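Local coordinates for uncharacterized protein (PDB 4XG0) that belongs to the DUF1537 kinase family of acid-sugar catabolism and probably phosphorylates a sugar acid, with a sugar-binding domain joined to a nucleotide-binding one, at residues 44-50 with 243-248; 255-259 with 417-421; 267-273 with 403-407; 289-293 with 323-327. One frame throughout, in Å; residues are numbered along the deposited sequence.

Contact 1. Residues 44-50 with 243-248; sequences QFVRAGW and AAPLAR. With SO4 (sulfate ion), chain D.
A247 is the small residue on which F45, A48 and W50 converge where helix 35-47 ends against helix 240-252, and it illustrates how a bare methyl lets two helices come close. The CA atoms of F45 and A247 are 5.2 Å apart. CB of A247 rests over one face of the F45 ring, offset toward its rim, as a CH-pi contact 3.7 Å from the ring centroid. CG of F45 stands beside its own backbone N (chi1 -73°), which carries the ring alongside the partner helix until CZ reaches CB of L246. From another direction the A48 methyl meets CB of A247 at 3.8 Å. W50 then uses its one ring N-H: NE1 donates to A247 O over 3.0 Å in an almost straight bond (176°), with the acceptor in the indole plane. W50 is placed there by a Schellman motif with G49 as C-prime residue (W50 N to F45 O, G49 N to V46 O); F45 O also takes A48 N, from the opposite face of its plane. Near the sulfate, Q44 is bent at its second torsion, so that OE1 lies 3.6 Å from CB of A244. R248 turns at chi3 (-78°), laying its guanidinium over A244 O and offering NH1 and NH2 to the ion, with NH2 2.7 Å from O3. Both helices lie on the eight-stranded parallel sheet of the sugar-binding domain: F45 leans on I28 and I30 of strand 28-32, Y108 of strand 106-110 touches F45, A243 and L246, and helix 217-230 packs against P245 and L246.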
loop_
_atom_site.group_PDB
_atom_site.type_symbol
_atom_site.label_atom_id
_atom_site.label_comp_id
_atom_site.label_asym_id
_atom_site.label_seq_id
_atom_site.Cartn_x
_atom_site.Cartn_y
_atom_site.Cartn_z
ATOM N N GLN A 44 1.706 2.608 -11.359
ATOM C CA GLN A 44 1.267 1.956 -10.133
ATOM C C GLN A 44 1.119 2.883 -8.974
ATOM O O GLN A 44 0.241 2.691 -8.150
ATOM C CB GLN A 44 2.157 0.766 -9.809
ATOM C CG GLN A 44 2.032 -0.304 -10.855
ATOM C CD GLN A 44 0.558 -0.762 -11.067
ATOM O OE1 GLN A 44 -0.165 -1.037 -10.120
ATOM N NE2 GLN A 44 0.131 -0.815 -12.305
ATOM N N PHE A 45 1.990 3.904 -8.880
ATOM C CA PHE A 45 1.808 4.915 -7.854
ATOM C C PHE A 45 0.615 5.793 -8.104
ATOM O O PHE A 45 -0.092 6.109 -7.162
ATOM C CB PHE A 45 3.100 5.713 -7.618
ATOM C CG PHE A 45 4.138 4.925 -6.897
ATOM C CD1 PHE A 45 4.793 3.896 -7.510
ATOM C CD2 PHE A 45 4.389 5.191 -5.561
ATOM C CE1 PHE A 45 5.744 3.172 -6.819
ATOM C CE2 PHE A 45 5.344 4.446 -4.868
ATOM C CZ PHE A 45 5.979 3.455 -5.484
ATOM N N VAL A 46 0.368 6.170 -9.357
ATOM C CA VAL A 46 -0.827 6.923 -9.705
ATOM C C VAL A 46 -2.095 6.171 -9.291
ATOM O O VAL A 46 -3.085 6.771 -8.802
ATOM C CB VAL A 46 -0.885 7.133 -11.203
ATOM C CG1 VAL A 46 -2.274 7.653 -11.615
ATOM C CG2 VAL A 46 0.203 8.081 -11.657
ATOM N N ARG A 47 -2.073 4.857 -9.495
ATOM C CA ARG A 47 -3.235 4.001 -9.246
ATOM C C ARG A 47 -3.522 3.858 -7.763
ATOM O O ARG A 47 -4.671 3.580 -7.364
ATOM C CB ARG A 47 -3.111 2.641 -9.984
ATOM C CG ARG A 47 -3.186 2.829 -11.438
ATOM C CD ARG A 47 -3.142 1.551 -12.230
ATOM N NE ARG A 47 -3.838 1.742 -13.502
ATOM C CZ ARG A 47 -3.795 0.885 -14.521
ATOM N NH1 ARG A 47 -4.469 1.158 -15.635
ATOM N NH2 ARG A 47 -3.079 -0.234 -14.427
ATOM N N ALA A 48 -2.550 4.188 -6.919
ATOM C CA ALA A 48 -2.723 4.216 -5.457
ATOM C C ALA A 48 -2.983 5.627 -4.875
ATOM O O ALA A 48 -2.986 5.855 -3.651
ATOM C CB ALA A 48 -1.546 3.558 -4.821
ATOM N N GLY A 49 -3.193 6.571 -5.786
ATOM C CA GLY A 49 -3.555 7.917 -5.434
ATOM C C GLY A 49 -2.490 8.987 -5.427
ATOM O O GLY A 49 -2.800 10.151 -5.199
ATOM N N TRP A 50 -1.245 8.597 -5.647
ATOM C CA TRP A 50 -0.137 9.549 -5.639
ATOM C C TRP A 50 -0.096 10.424 -6.894
ATOM O O TRP A 50 -0.142 9.920 -8.010
ATOM C CB TRP A 50 1.178 8.810 -5.530
ATOM C CG TRP A 50 1.388 8.024 -4.267
ATOM C CD1 TRP A 50 1.234 6.652 -4.104
ATOM C CD2 TRP A 50 1.824 8.527 -2.999
ATOM N NE1 TRP A 50 1.538 6.320 -2.810
ATOM C CE2 TRP A 50 1.926 7.426 -2.122
ATOM C CE3 TRP A 50 2.173 9.797 -2.525
ATOM C CZ2 TRP A 50 2.343 7.573 -0.773
ATOM C CZ3 TRP A 50 2.584 9.938 -1.180
ATOM C CH2 TRP A 50 2.689 8.811 -0.336
ATOM N N ALA A 243 6.195 -2.589 -6.991
ATOM C CA ALA A 243 5.682 -1.222 -7.176
ATOM C C ALA A 243 4.374 -0.898 -6.480
ATOM O O ALA A 243 4.315 0.007 -5.636
ATOM C CB ALA A 243 5.615 -0.875 -8.661
ATOM N N ALA A 244 3.295 -1.594 -6.803
ATOM C CA ALA A 244 2.019 -1.287 -6.173
ATOM C C ALA A 244 2.044 -1.560 -4.648
ATOM O O ALA A 244 1.551 -0.773 -3.860
ATOM C CB ALA A 244 0.930 -2.030 -6.852
ATOM N N PRO A 245 2.641 -2.681 -4.216
ATOM C CA PRO A 245 2.750 -2.904 -2.775
ATOM C C PRO A 245 3.430 -1.738 -2.049
ATOM O O PRO A 245 2.952 -1.354 -0.991
ATOM C CB PRO A 245 3.609 -4.199 -2.697
ATOM C CG PRO A 245 3.232 -4.902 -3.951
ATOM C CD PRO A 245 3.095 -3.842 -5.001
ATOM N N LEU A 246 4.473 -1.164 -2.626
ATOM C CA LEU A 246 5.171 -0.064 -1.986
ATOM C C LEU A 246 4.320 1.198 -2.036
ATOM O O LEU A 246 4.232 1.923 -1.042
ATOM C CB LEU A 246 6.512 0.197 -2.652
ATOM C CG LEU A 246 7.576 -0.840 -2.363
ATOM C CD1 LEU A 246 8.793 -0.677 -3.320
ATOM C CD2 LEU A 246 7.984 -0.768 -0.844
ATOM N N ALA A 247 3.727 1.463 -3.192
ATOM C CA ALA A 247 2.760 2.601 -3.286
ATOM C C ALA A 247 1.716 2.543 -2.177
ATOM O O ALA A 247 1.388 3.560 -1.526
ATOM C CB ALA A 247 2.094 2.608 -4.634
ATOM N N ARG A 248 1.129 1.359 -1.962
ATOM C CA ARG A 248 0.157 1.181 -0.924
ATOM C C ARG A 248 0.710 1.272 0.517
ATOM O O ARG A 248 0.094 1.884 1.400
ATOM C CB ARG A 248 -0.580 -0.151 -1.130
ATOM C CG ARG A 248 -1.443 -0.206 -2.385
ATOM C CD ARG A 248 -2.337 -1.413 -2.415
ATOM N NE ARG A 248 -1.574 -2.591 -2.801
ATOM C CZ ARG A 248 -1.483 -3.048 -4.050
ATOM N NH1 ARG A 248 -0.757 -4.128 -4.288
ATOM N NH2 ARG A 248 -2.075 -2.417 -5.060
HETATM S S SO4 D . -1.854 -4.832 -7.985
HETATM O O1 SO4 D . -0.966 -5.470 -6.979
HETATM O O2 SO4 D . -1.168 -4.464 -9.239
HETATM O O3 SO4 D . -2.408 -3.582 -7.447
HETATM O O4 SO4 D . -2.942 -5.746 -8.351
#

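Contact 2. Residues 255-259 with 417-421; sequences AAGPV and AQAIR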
loop_
_atom_site.group_PDB
_atom_site.type_symbol
_atom_site.label_atom_id
_atom_site.label_comp_id
_atom_site.label_asym_id
_atom_site.label_seq_id
_atom_site.Cartn_x
_atom_site.Cartn_y
_atom_site.Cartn_z
ATOM N N ALA A 255 -2.111 7.407 6.553
ATOM C CA ALA A 255 -3.479 7.318 7.103
ATOM C C ALA A 255 -3.454 7.674 8.576
ATOM O O ALA A 255 -2.502 7.324 9.273
ATOM C CB ALA A 255 -4.027 5.947 6.935
ATOM N N ALA A 256 -4.495 8.366 9.033
ATOM C CA ALA A 256 -4.546 8.870 10.414
ATOM C C ALA A 256 -5.876 8.455 11.061
ATOM O O ALA A 256 -6.939 8.775 10.548
ATOM C CB ALA A 256 -4.391 10.375 10.426
ATOM N N GLY A 257 -5.793 7.733 12.182
ATOM C CA GLY A 257 -6.968 7.322 12.920
ATOM C C GLY A 257 -7.452 5.989 12.375
ATOM O O GLY A 257 -6.987 5.556 11.315
ATOM N N PRO A 258 -8.410 5.364 13.074
ATOM C CA PRO A 258 -8.956 4.080 12.650
ATOM C C PRO A 258 -9.923 4.244 11.505
ATOM O O PRO A 258 -10.496 5.309 11.326
ATOM C CB PRO A 258 -9.704 3.619 13.891
ATOM C CG PRO A 258 -10.228 4.875 14.458
ATOM C CD PRO A 258 -9.121 5.885 14.250
ATOM N N VAL A 259 -10.074 3.199 10.711
ATOM C CA VAL A 259 -11.193 3.083 9.809
ATOM C C VAL A 259 -12.385 2.615 10.619
ATOM O O VAL A 259 -12.297 1.644 11.377
ATOM C CB VAL A 259 -10.902 2.067 8.657
ATOM C CG1 VAL A 259 -12.172 1.802 7.898
ATOM C CG2 VAL A 259 -9.883 2.621 7.724
ATOM N N ALA A 417 -11.444 -1.638 4.459
ATOM C CA ALA A 417 -10.670 -0.842 5.401
ATOM C C ALA A 417 -9.245 -0.678 4.919
ATOM O O ALA A 417 -8.668 0.418 4.962
ATOM C CB ALA A 417 -10.707 -1.473 6.773
ATOM N N GLN A 418 -8.647 -1.760 4.440
ATOM C CA GLN A 418 -7.293 -1.688 3.961
ATOM C C GLN A 418 -7.204 -0.744 2.755
ATOM O O GLN A 418 -6.254 0.015 2.638
ATOM C CB GLN A 418 -6.795 -3.103 3.619
ATOM C CG GLN A 418 -5.427 -3.132 2.948
ATOM C CD GLN A 418 -4.907 -4.548 2.631
ATOM O OE1 GLN A 418 -3.698 -4.780 2.649
ATOM N NE2 GLN A 418 -5.809 -5.471 2.297
ATOM N N ALA A 419 -8.217 -0.768 1.882
ATOM C CA ALA A 419 -8.235 0.070 0.681
ATOM C C ALA A 419 -8.186 1.528 1.041
ATOM O O ALA A 419 -7.560 2.313 0.336
ATOM C CB ALA A 419 -9.440 -0.199 -0.122
ATOM N N ILE A 420 -8.865 1.885 2.121
ATOM C CA ILE A 420 -8.895 3.298 2.536
ATOM C C ILE A 420 -7.497 3.666 3.015
ATOM O O ILE A 420 -6.931 4.698 2.646
ATOM C CB ILE A 420 -9.927 3.550 3.639
ATOM C CG1 ILE A 420 -11.357 3.540 3.066
ATOM C CG2 ILE A 420 -9.677 4.893 4.308
ATOM C CD1 ILE A 420 -12.462 3.428 4.129
ATOM N N ARG A 421 -6.926 2.808 3.852
ATOM C CA ARG A 421 -5.640 3.122 4.449
ATOM C C ARG A 421 -4.570 3.243 3.380
ATOM O O ARG A 421 -3.709 4.088 3.456
ATOM C CB ARG A 421 -5.234 2.027 5.416
ATOM C CG ARG A 421 -6.155 1.903 6.562
ATOM C CD ARG A 421 -5.562 1.139 7.710
ATOM N NE ARG A 421 -6.194 1.708 8.878
ATOM C CZ ARG A 421 -5.764 2.804 9.488
ATOM N NH1 ARG A 421 -4.644 3.407 9.099
ATOM N NH2 ARG A 421 -6.436 3.269 10.509
#
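The loop 255-259 bows out from the last turn of helix 412-421, with A255 5.4 Å from R421 and V259 5.9 Å from A417, CA to CA, at its two ends. Into this bow runs the side chain of R421, extended from CG to NE. Its NH2 meets G257 O near the guanidinium plane, a bent bond (129°) whose modelled length is so short as to be doubtful; the same NH2 forms a salt bridge with D316, so the charge is held by a carboxylate beyond the loop. R421 NH1 lies 3.4 Å from CB of A255. V259 opens strand 259-263, an inner strand of the mixed sheet in the nucleotide-binding domain, and the helix covers that sheet as in other alpha/beta folds: I420 packs on V356 and V401 of the two strands that follow in the sheet order. Both branches of V259 reach I420. V259 CG1, anti to the backbone N (chi1 170°), also faces CB of A417 at 3.8 Å, whereas V259 CG2 touches A417 O at 3.7 Å and CG2 of I420 at 4.1 Å. The valine and arginine side chains run antiparallel alongside each other, with V259 CG2 4.0 Å from R421 CG.

Contact 3. Residues 267-273 with 403-407; sequences HSAARQQ and KAGGF. With SO4 (sulfate ion), chain F.
Q273 and K403 meet amide to ammonium beside a type I beta turn, A404 to F407, packed against the first turns of helix 268-279 in the alpha/beta nucleotide-binding domain. The case shows how one lysine can gather several acceptors. Bends of 77° at chi3 and 66° at chi4 curl the K403 chain back over the turn. K403 NZ then reaches Q273 OE1 at 2.8 Å, in the carbonyl plane and on a lone pair, and two backbone oxygens of its own segment, F407 O and A404 O. Q273 NE2 donates to F407 O over 3.0 Å (159°), arriving from above that carbonyl plane. F407 O thus accepts from both NE2 and NZ, and with OE1 accepting and NE2 donating the amide reads only one way round. A404 O is likewise shared: NZ and F407 N, the latter 3.2 Å away across the turn, approach it from opposite faces. G405 O points at the helix and touches the methyls of A269 and A270, while A269 CB also meets G406 O at 3.5 Å. V412 and L413 of helix 412-421 touch Q273 and K403. At the N-cap, H267 lies obliquely against G406 N and turns ND1 to a sulfate, probably from the crystallisation liquor, donating to its O2 at 2.7 Å and its O4 at 2.9 Å; O1 of the same ion receives the backbone N of S268 at 3.1 Å.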
loop_
_atom_site.group_PDB
_atom_site.type_symbol
_atom_site.label_atom_id
_atom_site.label_comp_id
_atom_site.label_asym_id
_atom_site.label_seq_id
_atom_site.Cartn_x
_atom_site.Cartn_y
_atom_site.Cartn_z
ATOM N N HIS A 267 -28.341 -9.321 6.337
ATOM C CA HIS A 267 -27.979 -10.308 5.313
ATOM C C HIS A 267 -26.833 -11.142 5.847
ATOM O O HIS A 267 -25.915 -10.593 6.462
ATOM C CB HIS A 267 -27.551 -9.618 4.007
ATOM C CG HIS A 267 -28.701 -9.126 3.188
ATOM N ND1 HIS A 267 -29.671 -9.970 2.696
ATOM C CD2 HIS A 267 -29.048 -7.879 2.793
ATOM C CE1 HIS A 267 -30.563 -9.264 2.022
ATOM N NE2 HIS A 267 -30.212 -7.995 2.069
ATOM N N SER A 268 -26.891 -12.456 5.639
ATOM C CA SER A 268 -25.903 -13.368 6.203
ATOM C C SER A 268 -24.509 -13.047 5.689
ATOM O O SER A 268 -23.533 -13.207 6.402
ATOM C CB SER A 268 -26.239 -14.805 5.854
ATOM O OG SER A 268 -26.004 -15.032 4.482
ATOM N N ALA A 269 -24.421 -12.589 4.446
ATOM C CA ALA A 269 -23.140 -12.223 3.882
ATOM C C ALA A 269 -22.479 -11.169 4.758
ATOM O O ALA A 269 -21.303 -11.275 5.086
ATOM C CB ALA A 269 -23.314 -11.702 2.465
ATOM N N ALA A 270 -23.240 -10.136 5.135
ATOM C CA ALA A 270 -22.712 -9.058 5.960
ATOM C C ALA A 270 -22.318 -9.561 7.346
ATOM O O ALA A 270 -21.324 -9.112 7.915
ATOM C CB ALA A 270 -23.737 -7.930 6.091
ATOM N N ARG A 271 -23.094 -10.470 7.906
ATOM C CA ARG A 271 -22.782 -10.930 9.257
ATOM C C ARG A 271 -21.484 -11.740 9.225
ATOM O O ARG A 271 -20.666 -11.614 10.132
ATOM C CB ARG A 271 -23.907 -11.778 9.850
ATOM C CG ARG A 271 -25.284 -11.195 9.658
ATOM C CD ARG A 271 -25.422 -9.861 10.262
ATOM N NE ARG A 271 -25.310 -9.841 11.720
ATOM C CZ ARG A 271 -25.555 -8.761 12.462
ATOM N NH1 ARG A 271 -25.924 -7.616 11.879
ATOM N NH2 ARG A 271 -25.435 -8.816 13.782
ATOM N N GLN A 272 -21.313 -12.550 8.179
ATOM C CA GLN A 272 -20.072 -13.314 7.975
ATOM C C GLN A 272 -18.884 -12.366 7.770
ATOM O O GLN A 272 -17.805 -12.553 8.348
ATOM C CB GLN A 272 -20.201 -14.255 6.767
ATOM C CG GLN A 272 -21.184 -15.389 7.015
ATOM C CD GLN A 272 -21.192 -16.403 5.898
ATOM O OE1 GLN A 272 -20.336 -16.368 5.006
ATOM N NE2 GLN A 272 -22.150 -17.334 5.948
ATOM N N GLN A 273 -19.096 -11.339 6.954
ATOM C CA GLN A 273 -18.081 -10.306 6.747
ATOM C C GLN A 273 -17.714 -9.575 8.024
ATOM O O GLN A 273 -16.533 -9.254 8.255
ATOM C CB GLN A 273 -18.574 -9.316 5.693
ATOM C CG GLN A 273 -18.701 -9.974 4.336
ATOM C CD GLN A 273 -19.624 -9.239 3.373
ATOM O OE1 GLN A 273 -20.110 -8.145 3.659
ATOM N NE2 GLN A 273 -19.828 -9.827 2.205
ATOM N N LYS A 403 -21.425 -0.357 0.381
ATOM C CA LYS A 403 -21.615 -1.702 -0.152
ATOM C C LYS A 403 -22.997 -2.202 0.186
ATOM O O LYS A 403 -23.489 -1.967 1.287
ATOM C CB LYS A 403 -20.575 -2.667 0.441
ATOM C CG LYS A 403 -20.629 -4.072 -0.088
ATOM C CD LYS A 403 -19.616 -5.002 0.604
ATOM C CE LYS A 403 -20.075 -5.432 2.004
ATOM N NZ LYS A 403 -21.307 -6.310 1.945
ATOM N N ALA A 404 -23.615 -2.911 -0.745
ATOM C CA ALA A 404 -24.886 -3.534 -0.435
ATOM C C ALA A 404 -24.638 -4.676 0.560
ATOM O O ALA A 404 -23.572 -5.298 0.558
ATOM C CB ALA A 404 -25.548 -4.021 -1.676
ATOM N N GLY A 405 -25.625 -4.929 1.404
ATOM C CA GLY A 405 -25.481 -5.825 2.531
ATOM C C GLY A 405 -25.175 -7.244 2.107
ATOM O O GLY A 405 -24.402 -7.918 2.768
ATOM N N GLY A 406 -25.777 -7.691 1.007
ATOM C CA GLY A 406 -25.626 -9.070 0.577
ATOM C C GLY A 406 -24.409 -9.312 -0.303
ATOM O O GLY A 406 -24.154 -10.449 -0.694
ATOM N N PHE A 407 -23.640 -8.257 -0.586
ATOM C CA PHE A 407 -22.635 -8.307 -1.638
ATOM C C PHE A 407 -21.227 -8.588 -1.113
ATOM O O PHE A 407 -20.886 -8.184 -0.024
ATOM C CB PHE A 407 -22.656 -7.008 -2.444
ATOM C CG PHE A 407 -21.823 -7.073 -3.689
ATOM C CD1 PHE A 407 -22.349 -7.593 -4.861
ATOM C CD2 PHE A 407 -20.510 -6.632 -3.681
ATOM C CE1 PHE A 407 -21.584 -7.660 -6.019
ATOM C CE2 PHE A 407 -19.729 -6.699 -4.831
ATOM C CZ PHE A 407 -20.266 -7.214 -6.003
HETATM S S SO4 F . -29.882 -13.325 3.093
HETATM O O1 SO4 F . -29.324 -13.808 4.357
HETATM O O2 SO4 F . -28.898 -12.559 2.320
HETATM O O3 SO4 F . -30.335 -14.484 2.319
HETATM O O4 SO4 F . -31.046 -12.463 3.348
#

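Contact 4. Residues 289-293 with 323-327; sequences LAQLA and PEGRL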
loop_
_atom_site.group_PDB
_atom_site.type_symbol
_atom_site.label_atom_id
_atom_site.label_comp_id
_atom_site.label_asym_id
_atom_site.label_seq_id
_atom_site.Cartn_x
_atom_site.Cartn_y
_atom_site.Cartn_z
ATOM N N LEU A 289 -30.521 -4.583 21.214
ATOM C CA LEU A 289 -31.469 -3.547 20.860
ATOM C C LEU A 289 -31.611 -2.553 21.996
ATOM O O LEU A 289 -31.665 -1.346 21.772
ATOM C CB LEU A 289 -32.833 -4.161 20.593
ATOM C CG LEU A 289 -32.982 -4.823 19.231
ATOM C CD1 LEU A 289 -34.346 -5.476 19.179
ATOM C CD2 LEU A 289 -32.829 -3.762 18.155
ATOM N N ALA A 290 -31.698 -3.072 23.216
ATOM C CA ALA A 290 -31.819 -2.208 24.385
ATOM C C ALA A 290 -30.571 -1.334 24.551
ATOM O O ALA A 290 -30.675 -0.133 24.814
ATOM C CB ALA A 290 -32.045 -3.035 25.620
ATOM N N GLN A 291 -29.391 -1.922 24.388
ATOM C CA GLN A 291 -28.143 -1.155 24.541
ATOM C C GLN A 291 -27.968 -0.090 23.467
ATOM O O GLN A 291 -27.525 1.036 23.753
ATOM C CB GLN A 291 -26.934 -2.101 24.558
ATOM C CG GLN A 291 -26.881 -3.014 25.796
ATOM C CD GLN A 291 -25.834 -4.120 25.679
ATOM O OE1 GLN A 291 -25.498 -4.577 24.581
ATOM N NE2 GLN A 291 -25.303 -4.540 26.816
ATOM N N LEU A 292 -28.296 -0.434 22.225
ATOM C CA LEU A 292 -28.185 0.502 21.127
ATOM C C LEU A 292 -28.995 1.800 21.395
ATOM O O LEU A 292 -28.551 2.887 21.006
ATOM C CB LEU A 292 -28.610 -0.168 19.831
ATOM C CG LEU A 292 -28.563 0.713 18.599
ATOM C CD1 LEU A 292 -27.216 1.398 18.432
ATOM C CD2 LEU A 292 -28.895 -0.176 17.407
ATOM N N ALA A 293 -30.156 1.687 22.058
ATOM C CA ALA A 293 -30.974 2.864 22.373
ATOM C C ALA A 293 -30.545 3.580 23.658
ATOM O O ALA A 293 -31.158 4.573 24.040
ATOM C CB ALA A 293 -32.463 2.471 22.466
ATOM N N PRO A 323 -27.714 -4.940 15.840
ATOM C CA PRO A 323 -28.540 -6.118 16.122
ATOM C C PRO A 323 -29.772 -6.125 15.206
ATOM O O PRO A 323 -30.155 -5.091 14.639
ATOM C CB PRO A 323 -28.933 -5.908 17.577
ATOM C CG PRO A 323 -28.980 -4.464 17.744
ATOM C CD PRO A 323 -27.910 -3.883 16.850
ATOM N N GLU A 324 -30.386 -7.290 15.064
ATOM C CA GLU A 324 -31.623 -7.427 14.316
ATOM C C GLU A 324 -32.780 -6.729 15.032
ATOM O O GLU A 324 -32.797 -6.646 16.260
ATOM C CB GLU A 324 -31.932 -8.924 14.132
ATOM C CG GLU A 324 -33.157 -9.226 13.283
ATOM C CD GLU A 324 -32.982 -10.472 12.407
ATOM O OE1 GLU A 324 -31.888 -11.093 12.418
ATOM O OE2 GLU A 324 -33.949 -10.828 11.697
ATOM N N GLY A 325 -33.733 -6.220 14.251
ATOM C CA GLY A 325 -34.964 -5.663 14.781
ATOM C C GLY A 325 -35.043 -4.145 14.784
ATOM O O GLY A 325 -34.435 -3.449 13.960
ATOM N N ARG A 326 -35.834 -3.629 15.707
ATOM C CA ARG A 326 -35.986 -2.187 15.840
ATOM C C ARG A 326 -35.846 -1.811 17.300
ATOM O O ARG A 326 -36.129 -2.618 18.184
ATOM C CB ARG A 326 -37.357 -1.751 15.322
ATOM C CG ARG A 326 -38.515 -2.395 16.064
ATOM C CD ARG A 326 -39.806 -1.649 15.804
ATOM N NE ARG A 326 -40.321 -1.921 14.467
ATOM C CZ ARG A 326 -41.178 -1.135 13.823
ATOM N NH1 ARG A 326 -41.598 -1.472 12.612
ATOM N NH2 ARG A 326 -41.617 -0.014 14.383
ATOM N N LEU A 327 -35.405 -0.580 17.555
ATOM C CA LEU A 327 -35.344 -0.080 18.914
ATOM C C LEU A 327 -36.748 0.026 19.497
ATOM O O LEU A 327 -37.698 0.398 18.800
ATOM C CB LEU A 327 -34.692 1.303 18.921
ATOM C CG LEU A 327 -33.349 1.369 18.205
ATOM C CD1 LEU A 327 -32.770 2.748 18.378
ATOM C CD2 LEU A 327 -32.417 0.319 18.747
#
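L292, whose CD2 packs on L327, has its carbonyl O held by a hydrogen bond from R338 NE, while L327 N is paired with S334 OG, so helix 334-349 holds the backbone on both sides of the contact. The two segments themselves meet mainly by apolar packing, with leucine methyls also lying on main-chain oxygens, and they illustrate how a loop can wrap round one leucine. The loop 323-327 curves about the end of L289. CG of L289 lies beside the backbone N (chi1 -78°), which sends the branched end into the loop, and both methyls touch main-chain oxygens; CD2 of L289 is 3.5 Å from E324 O and equally far from R326 O. The same CD2 meets the ring of P323 at its CG, 3.9 Å away. In the other direction, the methyl CD2 of L327 comes to 3.5 Å from L289 O. L292 comes in beside it with CG anti to the backbone N (chi1 179°), and its CD2 fits between P323 CD and L327 CD2, the latter at 3.8 Å. The side chains of L292 and L327 cross at about a right angle, and CD1 of L327 turns to CB of A293 at 4.1 Å. V335 of helix 334-349 also touches L289, L292 and L327. R326 directs its NH2 to L330 O. Segment 289-293 comes after strand 283-285, and the loop 323-327 after the parallel neighbour 317-321: this is the packing of strand-to-helix connections at the C-terminal ends of adjacent parallel strands in an alpha/beta sheet.

How the contacts relate
The four contacts run outward from the sugar-binding domain through the nucleotide-binding one, the centres of contacts 1 and 4 being about 42 Å apart. Contacts 1 and 2 approach to about 5 Å between nearest atoms. They flank the domain junction, where helix 240-252 leads into the loop 255-259 and the chain end after helix 412-421 returns to A48 through R424. Contact 4 is nested along the chain inside contact 3, and contact 3 inside contact 2; nearest atoms of 3 and 4 are again about 5 Å apart. Contacts 1 and 3, about 29 Å apart by centres, each bind a sulfate, but neither ion by itself marks a substrate site.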